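Local coordinates for protein virulence factor (Pectobacterium carotovorum, PDB 2W3Y) that acts as a virulence factor of a Drosophila pathogen, carries S-linked palmitate and binds to lipid vesicles, at residues Pro34-Lys38 with Asp39-Gln43; Glu51-Lys54 with His55-Lys58; Thr118-Gly122 with Val123-Lys127. All coordinates share one frame; numbering follows the deposited sequence.

Contact 1: Pro34-Lys38 with Asp39-Gln43; sequences PGLSK and DGAVQ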
ATOM      1  N   PRO A  34     -11.776  -5.476   5.573  1.00 21.75           N
ATOM      2  CA  PRO A  34     -11.104  -5.751   6.856  1.00 22.52           C
ATOM      3  C   PRO A  34      -9.666  -6.239   6.667  1.00 22.72           C
ATOM      4  O   PRO A  34      -9.395  -7.074   5.791  1.00 23.13           O
ATOM      5  CB  PRO A  34     -11.989  -6.836   7.488  1.00 21.98           C
ATOM      6  CG  PRO A  34     -13.347  -6.581   6.864  1.00 22.40           C
ATOM      7  CD  PRO A  34     -13.021  -6.249   5.441  1.00 21.56           C
ATOM      8  N   GLY A  35      -8.760  -5.709   7.484  1.00 22.68           N
ATOM      9  CA  GLY A  35      -7.328  -5.958   7.321  1.00 22.83           C
ATOM     10  C   GLY A  35      -6.932  -7.409   7.511  1.00 22.88           C
ATOM     11  O   GLY A  35      -6.018  -7.892   6.857  1.00 23.00           O
ATOM     12  N   LEU A  36      -7.608  -8.105   8.421  1.00 23.25           N
ATOM     13  CA  LEU A  36      -7.259  -9.488   8.687  1.00 23.62           C
ATOM     14  C   LEU A  36      -8.503 -10.365   8.826  1.00 23.80           C
ATOM     15  O   LEU A  36      -9.392 -10.078   9.620  1.00 24.29           O
ATOM     16  CB  LEU A  36      -6.353  -9.584   9.923  1.00 23.52           C
ATOM     17  CG  LEU A  36      -5.936 -10.963  10.447  1.00 23.71           C
ATOM     18  CD1 LEU A  36      -5.084 -11.693   9.414  1.00 23.86           C
ATOM     19  CD2 LEU A  36      -5.196 -10.830  11.768  1.00 24.65           C
ATOM     20  N   SER A  37      -8.531 -11.456   8.066  1.00 23.20           N
ATOM     21  CA  SER A  37      -9.712 -12.292   7.938  1.00 23.66           C
ATOM     22  C   SER A  37      -9.315 -13.735   7.684  1.00 23.87           C
ATOM     23  O   SER A  37      -8.203 -14.015   7.226  1.00 22.85           O
ATOM     24  CB  SER A  37     -10.553 -11.785   6.747  1.00 23.86           C
ATOM     25  OG  SER A  37     -11.426 -12.783   6.277  1.00 25.67           O
ATOM     26  N   LYS A  38     -10.229 -14.666   7.946  1.00 24.61           N
ATOM     27  CA  LYS A  38      -9.958 -16.037   7.527  1.00 25.67           C
ATOM     28  C   LYS A  38      -9.862 -16.188   5.989  1.00 24.87           C
ATOM     29  O   LYS A  38      -9.214 -17.107   5.491  1.00 25.11           O
ATOM     30  CB  LYS A  38     -10.935 -17.034   8.177  1.00 25.99           C
ATOM     31  CG  LYS A  38     -12.401 -16.809   7.881  1.00 27.83           C
ATOM     32  CD  LYS A  38     -13.260 -17.848   8.644  1.00 28.16           C
ATOM     33  CE  LYS A  38     -12.874 -19.281   8.274  1.00 30.88           C
ATOM     34  NZ  LYS A  38     -13.781 -20.271   8.902  1.00 33.71           N
ATOM     35  N   ASP A  39     -10.474 -15.258   5.254  1.00 24.43           N
ATOM     36  CA  ASP A  39     -10.455 -15.263   3.779  1.00 23.76           C
ATOM     37  C   ASP A  39      -9.283 -14.538   3.115  1.00 22.76           C
ATOM     38  O   ASP A  39      -9.149 -14.571   1.887  1.00 23.02           O
ATOM     39  CB  ASP A  39     -11.791 -14.745   3.237  1.00 24.26           C
ATOM     40  CG  ASP A  39     -12.949 -15.695   3.562  1.00 25.47           C
ATOM     41  OD1 ASP A  39     -12.696 -16.919   3.665  1.00 28.87           O
ATOM     42  OD2 ASP A  39     -14.092 -15.226   3.729  1.00 27.74           O
ATOM     43  N   GLY A  40      -8.430 -13.903   3.930  1.00 21.12           N
ATOM     44  CA  GLY A  40      -7.258 -13.201   3.433  1.00 19.98           C
ATOM     45  C   GLY A  40      -6.940 -11.963   4.261  1.00 19.35           C
ATOM     46  O   GLY A  40      -7.654 -11.625   5.201  1.00 18.56           O
ATOM     47  N   ALA A  41      -5.853 -11.286   3.914  1.00 19.16           N
ATOM     48  CA  ALA A  41      -5.445 -10.110   4.667  1.00 18.77           C
ATOM     49  C   ALA A  41      -5.082  -8.984   3.695  1.00 18.32           C
ATOM     50  O   ALA A  41      -4.579  -9.253   2.607  1.00 18.62           O
ATOM     51  CB  ALA A  41      -4.248 -10.449   5.562  1.00 17.98           C
ATOM     52  N   VAL A  42      -5.338  -7.740   4.091  1.00 18.28           N
ATOM     53  CA  VAL A  42      -4.841  -6.564   3.373  1.00 18.51           C
ATOM     54  C   VAL A  42      -4.001  -5.790   4.375  1.00 18.49           C
ATOM     55  O   VAL A  42      -4.518  -5.383   5.412  1.00 18.06           O
ATOM     56  CB  VAL A  42      -5.990  -5.615   2.906  1.00 19.76           C
ATOM     57  CG1 VAL A  42      -5.416  -4.461   2.085  1.00 18.82           C
ATOM     58  CG2 VAL A  42      -7.060  -6.375   2.143  1.00 20.86           C
ATOM     59  N   GLN A  43      -2.727  -5.586   4.056  1.00 18.51           N
ATOM     60  CA  GLN A  43      -1.805  -4.873   4.908  1.00 19.74           C
ATOM     61  C   GLN A  43      -1.885  -3.401   4.479  1.00 18.93           C
ATOM     62  O   GLN A  43      -1.456  -3.065   3.412  1.00 19.34           O
ATOM     63  CB  GLN A  43      -0.399  -5.444   4.666  1.00 19.57           C
ATOM     64  CG  GLN A  43       0.592  -5.206   5.748  1.00 24.11           C
ATOM     65  CD  GLN A  43       0.545  -6.285   6.775  1.00 26.79           C
ATOM     66  OE1 GLN A  43       0.997  -7.421   6.535  1.00 24.80           O
ATOM     67  NE2 GLN A  43      -0.020  -5.954   7.941  1.00 26.10           N
TER
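The flat groups that meet between P34-K38 and D39-Q43 are mainly peptide planes: V42 N approaches the G35 carbonyl at 31° from its plane. The D39 carboxylate lies next to the preceding peptide, but its partners are elsewhere. The two segments form a beta hairpin with a two-residue loop, K38-D39, in a type I turn from S37 to G40. The V42 N to G35 O bond measures 2.9 Å, whereas both bonds of the S37/G40 pair are weak. L36 and A41 form the non-hydrogen-bonded pair, and their side chains share a face, L36 CD1 resting 4.1 Å from A41 CB. The small methyl of A41 suits this buried place against helix 142-159, where it touches L155. G40 has phi 146°, at which a side chain would press on the carbonyl oxygen of D39; glycine accommodates this naturally. D39, with its short acidic side chain, leaves the turn for N85 and a salt bridge to K86. Serine fits the residue that opens the turn because its short hydroxyl reaches forward to the amide two residues on. S37 turns OG beside its carbonyl carbon (chi1 159°) and makes an ST turn, OG accepting from D39 N at 2.8 Å.

Contact 2: Glu51-Lys54 with His55-Lys58; sequences EAPK and HLQK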
ATOM      1  N   GLU A  51      13.309  11.938   6.201  1.00 25.91           N
ATOM      2  CA  GLU A  51      12.679  13.198   6.576  1.00 27.76           C
ATOM      3  C   GLU A  51      12.830  14.182   5.426  1.00 28.29           C
ATOM      4  O   GLU A  51      13.851  14.186   4.733  1.00 28.64           O
ATOM      5  CB  GLU A  51      13.310  13.769   7.853  1.00 28.14           C
ATOM      6  CG  GLU A  51      12.938  13.022   9.150  1.00 29.94           C
ATOM      7  CD  GLU A  51      11.626  13.505   9.773  1.00 33.79           C
ATOM      8  OE1 GLU A  51      10.974  14.421   9.205  1.00 35.61           O
ATOM      9  OE2 GLU A  51      11.231  12.964  10.836  1.00 35.92           O
ATOM     10  N   ALA A  52      11.788  14.974   5.215  1.00 28.90           N
ATOM     11  CA  ALA A  52      11.763  16.009   4.194  1.00 30.23           C
ATOM     12  C   ALA A  52      12.591  17.223   4.632  1.00 31.03           C
ATOM     13  O   ALA A  52      12.643  17.525   5.819  1.00 30.71           O
ATOM     14  CB  ALA A  52      10.328  16.426   3.926  1.00 29.51           C
ATOM     15  N   PRO A  53      13.258  17.901   3.669  1.00 32.13           N
ATOM     16  CA  PRO A  53      13.866  19.195   3.970  1.00 32.39           C
ATOM     17  C   PRO A  53      12.797  20.235   4.285  1.00 32.35           C
ATOM     18  O   PRO A  53      11.640  20.098   3.866  1.00 31.81           O
ATOM     19  CB  PRO A  53      14.600  19.559   2.674  1.00 32.69           C
ATOM     20  CG  PRO A  53      13.905  18.789   1.606  1.00 32.88           C
ATOM     21  CD  PRO A  53      13.483  17.508   2.264  1.00 32.46           C
ATOM     22  N   LYS A  54      13.196  21.275   5.012  1.00 32.87           N
ATOM     23  CA  LYS A  54      12.264  22.281   5.535  1.00 33.53           C
ATOM     24  C   LYS A  54      11.210  22.721   4.515  1.00 33.08           C
ATOM     25  O   LYS A  54      10.024  22.791   4.838  1.00 32.96           O
ATOM     26  CB  LYS A  54      13.030  23.486   6.111  1.00 33.49           C
ATOM     27  CG  LYS A  54      13.835  23.161   7.379  1.00 37.27           C
ATOM     28  CD  LYS A  54      15.382  23.125   7.172  1.00 40.69           C
ATOM     29  CE  LYS A  54      15.920  21.765   6.665  1.00 41.44           C
ATOM     30  NZ  LYS A  54      16.192  21.776   5.198  1.00 40.03           N
ATOM     31  N   HIS A  55      11.641  22.969   3.279  1.00 33.43           N
ATOM     32  CA  HIS A  55      10.746  23.458   2.221  1.00 33.73           C
ATOM     33  C   HIS A  55       9.801  22.413   1.589  1.00 34.26           C
ATOM     34  O   HIS A  55       8.984  22.761   0.723  1.00 34.64           O
ATOM     35  CB  HIS A  55      11.554  24.173   1.130  1.00 34.21           C
ATOM     36  CG  HIS A  55      12.355  23.256   0.254  1.00 34.49           C
ATOM     37  ND1 HIS A  55      11.991  22.956  -1.042  1.00 35.81           N
ATOM     38  CD2 HIS A  55      13.510  22.586   0.481  1.00 35.06           C
ATOM     39  CE1 HIS A  55      12.880  22.140  -1.574  1.00 34.05           C
ATOM     40  NE2 HIS A  55      13.814  21.901  -0.671  1.00 35.41           N
ATOM     41  N   LEU A  56       9.892  21.150   2.015  1.00 34.03           N
ATOM     42  CA  LEU A  56       8.999  20.111   1.469  1.00 33.99           C
ATOM     43  C   LEU A  56       8.072  19.472   2.513  1.00 33.53           C
ATOM     44  O   LEU A  56       7.136  18.761   2.154  1.00 33.54           O
ATOM     45  CB  LEU A  56       9.800  19.034   0.702  1.00 33.55           C
ATOM     46  CG  LEU A  56      10.471  19.450  -0.621  1.00 33.97           C
ATOM     47  CD1 LEU A  56      11.463  18.395  -1.096  1.00 32.99           C
ATOM     48  CD2 LEU A  56       9.448  19.764  -1.723  1.00 34.55           C
ATOM     49  N   GLN A  57       8.331  19.742   3.794  1.00 33.64           N
ATOM     50  CA  GLN A  57       7.590  19.137   4.920  1.00 33.36           C
ATOM     51  C   GLN A  57       6.067  19.328   4.890  1.00 32.87           C
ATOM     52  O   GLN A  57       5.314  18.381   5.155  1.00 31.53           O
ATOM     53  CB  GLN A  57       8.186  19.575   6.266  1.00 33.75           C
ATOM     54  CG  GLN A  57       9.629  19.112   6.435  1.00 36.42           C
ATOM     55  CD  GLN A  57      10.170  19.281   7.837  1.00 39.99           C
ATOM     56  OE1 GLN A  57       9.493  18.977   8.825  1.00 42.81           O
ATOM     57  NE2 GLN A  57      11.407  19.751   7.934  1.00 41.46           N
ATOM     58  N   LYS A  58       5.621  20.538   4.548  1.00 32.36           N
ATOM     59  CA  LYS A  58       4.190  20.823   4.394  1.00 32.83           C
ATOM     60  C   LYS A  58       3.545  19.976   3.291  1.00 32.24           C
ATOM     61  O   LYS A  58       2.486  19.388   3.502  1.00 31.92           O
ATOM     62  CB  LYS A  58       3.976  22.321   4.107  1.00 33.14           C
ATOM     63  CG  LYS A  58       2.547  22.743   3.770  1.00 34.23           C
ATOM     64  CD  LYS A  58       2.521  24.214   3.317  1.00 34.89           C
ATOM     65  CE  LYS A  58       1.105  24.738   3.174  1.00 37.90           C
ATOM     66  NZ  LYS A  58       1.088  26.189   2.815  1.00 40.91           N
TER
HETATM   67  O   HOH W   1       7.208  23.061   4.119  1.00 35.00           O
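Two similar first torsions direct the contact between E51-K54 and H55-K58. In Q57 (chi1 -62°) CG stands anti to the carbonyl carbon, and the extended chain beyond it runs back over A52, bringing CG 3.7 Å from A52 CB and NE2 3.6 Å from K54 CA. L56, at chi1 -68°, puts its CD1 branch 3.7 Å from P53 CG, so that the leucine and the proline ring pack at a slant. The site is the turn leading into helix 57-81. Its backbone centre is P53 O, which takes two amides: L56 N at 2.8 Å, nearly straight at 167° but arriving above the carbonyl plane, and Q57 N in a weak bond at 3.3 Å. Proline, with no N-H of its own to satisfy, suits the residue leading into a helix, and its ring gives L56 an apolar surface. A52 is small and buried, leaving room for the aliphatic part of Q57 to lie against its methyl, while the lysines are exposed. One water bridges the turn to the helix, donating to K54 O at 2.9 Å and accepting from K58 N. Within the fold, this turn carries the chain from the end of strand 40-49 into helix 57-81, and its apolar side, P53 with L56, rests on V185 at the start of strand 185-198.

Contact 3: Thr118-Gly122 with Val123-Lys127; sequences TTVKG and VEVAK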
ATOM      1  N   THR A 118      14.365 -14.666  -3.167  1.00 38.75           N
ATOM      2  CA  THR A 118      15.550 -14.430  -2.360  1.00 38.25           C
ATOM      3  C   THR A 118      15.540 -15.373  -1.152  1.00 37.81           C
ATOM      4  O   THR A 118      14.489 -15.866  -0.740  1.00 37.36           O
ATOM      5  CB  THR A 118      15.616 -12.952  -1.906  1.00 38.36           C
ATOM      6  OG1 THR A 118      16.945 -12.617  -1.489  1.00 39.70           O
ATOM      7  CG2 THR A 118      14.625 -12.664  -0.771  1.00 38.16           C
ATOM      8  N   THR A 119      16.721 -15.636  -0.605  1.00 37.39           N
ATOM      9  CA  THR A 119      16.856 -16.435   0.607  1.00 37.16           C
ATOM     10  C   THR A 119      17.621 -15.602   1.631  1.00 36.63           C
ATOM     11  O   THR A 119      18.759 -15.195   1.388  1.00 36.47           O
ATOM     12  CB  THR A 119      17.560 -17.794   0.336  1.00 37.35           C
ATOM     13  OG1 THR A 119      16.794 -18.558  -0.608  1.00 37.75           O
ATOM     14  CG2 THR A 119      17.675 -18.595   1.619  1.00 37.35           C
ATOM     15  N   VAL A 120      16.964 -15.334   2.757  1.00 36.21           N
ATOM     16  CA  VAL A 120      17.480 -14.476   3.829  1.00 35.54           C
ATOM     17  C   VAL A 120      17.162 -15.118   5.188  1.00 35.60           C
ATOM     18  O   VAL A 120      16.344 -16.041   5.257  1.00 35.51           O
ATOM     19  CB  VAL A 120      16.836 -13.057   3.779  1.00 35.78           C
ATOM     20  CG1 VAL A 120      17.302 -12.267   2.543  1.00 34.35           C
ATOM     21  CG2 VAL A 120      15.301 -13.136   3.832  1.00 34.91           C
ATOM     22  N   LYS A 121      17.803 -14.636   6.256  1.00 34.97           N
ATOM     23  CA  LYS A 121      17.426 -15.009   7.628  1.00 34.95           C
ATOM     24  C   LYS A 121      16.059 -14.416   7.952  1.00 33.93           C
ATOM     25  O   LYS A 121      15.697 -13.350   7.441  1.00 33.63           O
ATOM     26  CB  LYS A 121      18.413 -14.473   8.674  1.00 34.67           C
ATOM     27  CG  LYS A 121      19.898 -14.602   8.335  1.00 36.15           C
ATOM     28  CD  LYS A 121      20.736 -14.012   9.476  1.00 37.15           C
ATOM     29  CE  LYS A 121      22.086 -13.486   8.985  1.00 40.24           C
ATOM     30  NZ  LYS A 121      23.051 -14.588   8.718  1.00 42.46           N
ATOM     31  N   GLY A 122      15.317 -15.113   8.810  1.00 32.62           N
ATOM     32  CA  GLY A 122      14.054 -14.623   9.331  1.00 31.74           C
ATOM     33  C   GLY A 122      14.109 -13.187   9.827  1.00 30.68           C
ATOM     34  O   GLY A 122      13.185 -12.418   9.581  1.00 29.70           O
ATOM     35  N   VAL A 123      15.202 -12.818  10.499  1.00 29.68           N
ATOM     36  CA  VAL A 123      15.340 -11.474  11.068  1.00 29.10           C
ATOM     37  C   VAL A 123      15.618 -10.396  10.009  1.00 28.54           C
ATOM     38  O   VAL A 123      15.618  -9.211  10.328  1.00 28.21           O
ATOM     39  CB  VAL A 123      16.456 -11.398  12.176  1.00 29.09           C
ATOM     40  CG1 VAL A 123      16.039 -12.158  13.429  1.00 28.89           C
ATOM     41  CG2 VAL A 123      17.785 -11.899  11.632  1.00 28.37           C
ATOM     42  N   GLU A 124      15.868 -10.824   8.776  1.00 27.92           N
ATOM     43  CA  GLU A 124      16.053  -9.932   7.636  1.00 28.79           C
ATOM     44  C   GLU A 124      14.784  -9.847   6.759  1.00 27.03           C
ATOM     45  O   GLU A 124      14.755  -9.061   5.818  1.00 27.14           O
ATOM     46  CB  GLU A 124      17.226 -10.398   6.748  1.00 28.71           C
ATOM     47  CG  GLU A 124      18.578 -10.654   7.455  1.00 31.92           C
ATOM     48  CD  GLU A 124      19.596 -11.399   6.554  1.00 32.23           C
ATOM     49  OE1 GLU A 124      19.303 -12.515   6.053  1.00 35.68           O
ATOM     50  OE2 GLU A 124      20.706 -10.866   6.346  1.00 38.65           O
ATOM     51  N   VAL A 125      13.759 -10.653   7.052  1.00 25.23           N
ATOM     52  CA  VAL A 125      12.538 -10.679   6.220  1.00 23.97           C
ATOM     53  C   VAL A 125      11.839  -9.312   6.138  1.00 23.61           C
ATOM     54  O   VAL A 125      11.433  -8.887   5.055  1.00 23.12           O
ATOM     55  CB  VAL A 125      11.506 -11.734   6.711  1.00 24.38           C
ATOM     56  CG1 VAL A 125      10.159 -11.548   6.013  1.00 22.54           C
ATOM     57  CG2 VAL A 125      12.018 -13.140   6.485  1.00 23.33           C
ATOM     58  N   ALA A 126      11.711  -8.631   7.274  1.00 22.63           N
ATOM     59  CA  ALA A 126      11.072  -7.313   7.299  1.00 23.38           C
ATOM     60  C   ALA A 126      11.788  -6.313   6.393  1.00 23.41           C
ATOM     61  O   ALA A 126      11.138  -5.556   5.660  1.00 23.36           O
ATOM     62  CB  ALA A 126      10.968  -6.773   8.749  1.00 22.83           C
ATOM     63  N   LYS A 127      13.121  -6.301   6.452  1.00 23.45           N
ATOM     64  CA  LYS A 127      13.933  -5.477   5.533  1.00 23.58           C
ATOM     65  C   LYS A 127      13.731  -5.840   4.046  1.00 23.65           C
ATOM     66  O   LYS A 127      13.640  -4.953   3.188  1.00 22.95           O
ATOM     67  CB  LYS A 127      15.419  -5.576   5.891  1.00 23.62           C
ATOM     68  CG  LYS A 127      16.299  -4.537   5.194  1.00 25.90           C
ATOM     69  CD  LYS A 127      17.683  -4.516   5.802  1.00 30.32           C
ATOM     70  CE  LYS A 127      18.293  -3.124   5.744  1.00 33.20           C
ATOM     71  NZ  LYS A 127      19.511  -3.025   6.598  1.00 36.05           N
TER
HETATM   72  O   HOH W   2      12.283  -9.885  10.007  1.00 27.35           O
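A tight strand-to-helix turn joins the end of strand 109-121 to helix 125-134, and its backbone is locked by a reciprocal pair of bonds between K121 and E124. E124 N gives its hydrogen to K121 O at 2.9 Å, coming from well above the carbonyl plane. In return, the E124 carboxylate reaches back to the strand: OE1 accepts K121 N at 2.6 Å, using the anti lone pair, the one turned away from OE2. This return is possible because CG of E124 lies anti to the carbonyl carbon (chi1 -52°) and the chain runs on extended (chi2 168°). Glutamate has the length to span the turn and engage the last strand amide. Its OE1 also sits close against aliphatic neighbours, 3.4 Å from V120 CB and 3.1 Å from K121 CG, a tight fit. K121 NZ stays 5.0 Å from E124 OE2, so the charges may attract without touching. V120 CG2 meets V125 CG2 at 4.2 Å, and V125 also packs on V215 of strand 214-228. The V125 side chain is about 4 Å from the bound palmitic acid, so this branched apolar residue suits the lipid's surroundings. G122 is buried at the corner, with V125 CG2 packed against its CA. Its carbonyl has two donors: V125 N comes from above the carbonyl plane, and a water that also accepts from A126 N donates to G122 O at 2.7 Å.

In the fold
All three are local contacts at points where the chain changes direction, but they differ in depth. Contact 2 is a surface turn, its centre about 34 Å from that of contact 1 and on the other side of the chain's centre; contacts 1 and 3 are partly buried and reach the same mixed sheet, their centres about 23 Å apart. Contact 1 turns strand into strand, and its order comes chiefly from backbone pairing and a serine hydroxyl. Contacts 2 and 3 both lead into a helix, each with a bridging water, yet contact 2 relies on proline and apolar packing, whereas contact 3 uses a carboxylate and lies nearer the palmitic acid than contact 1 does.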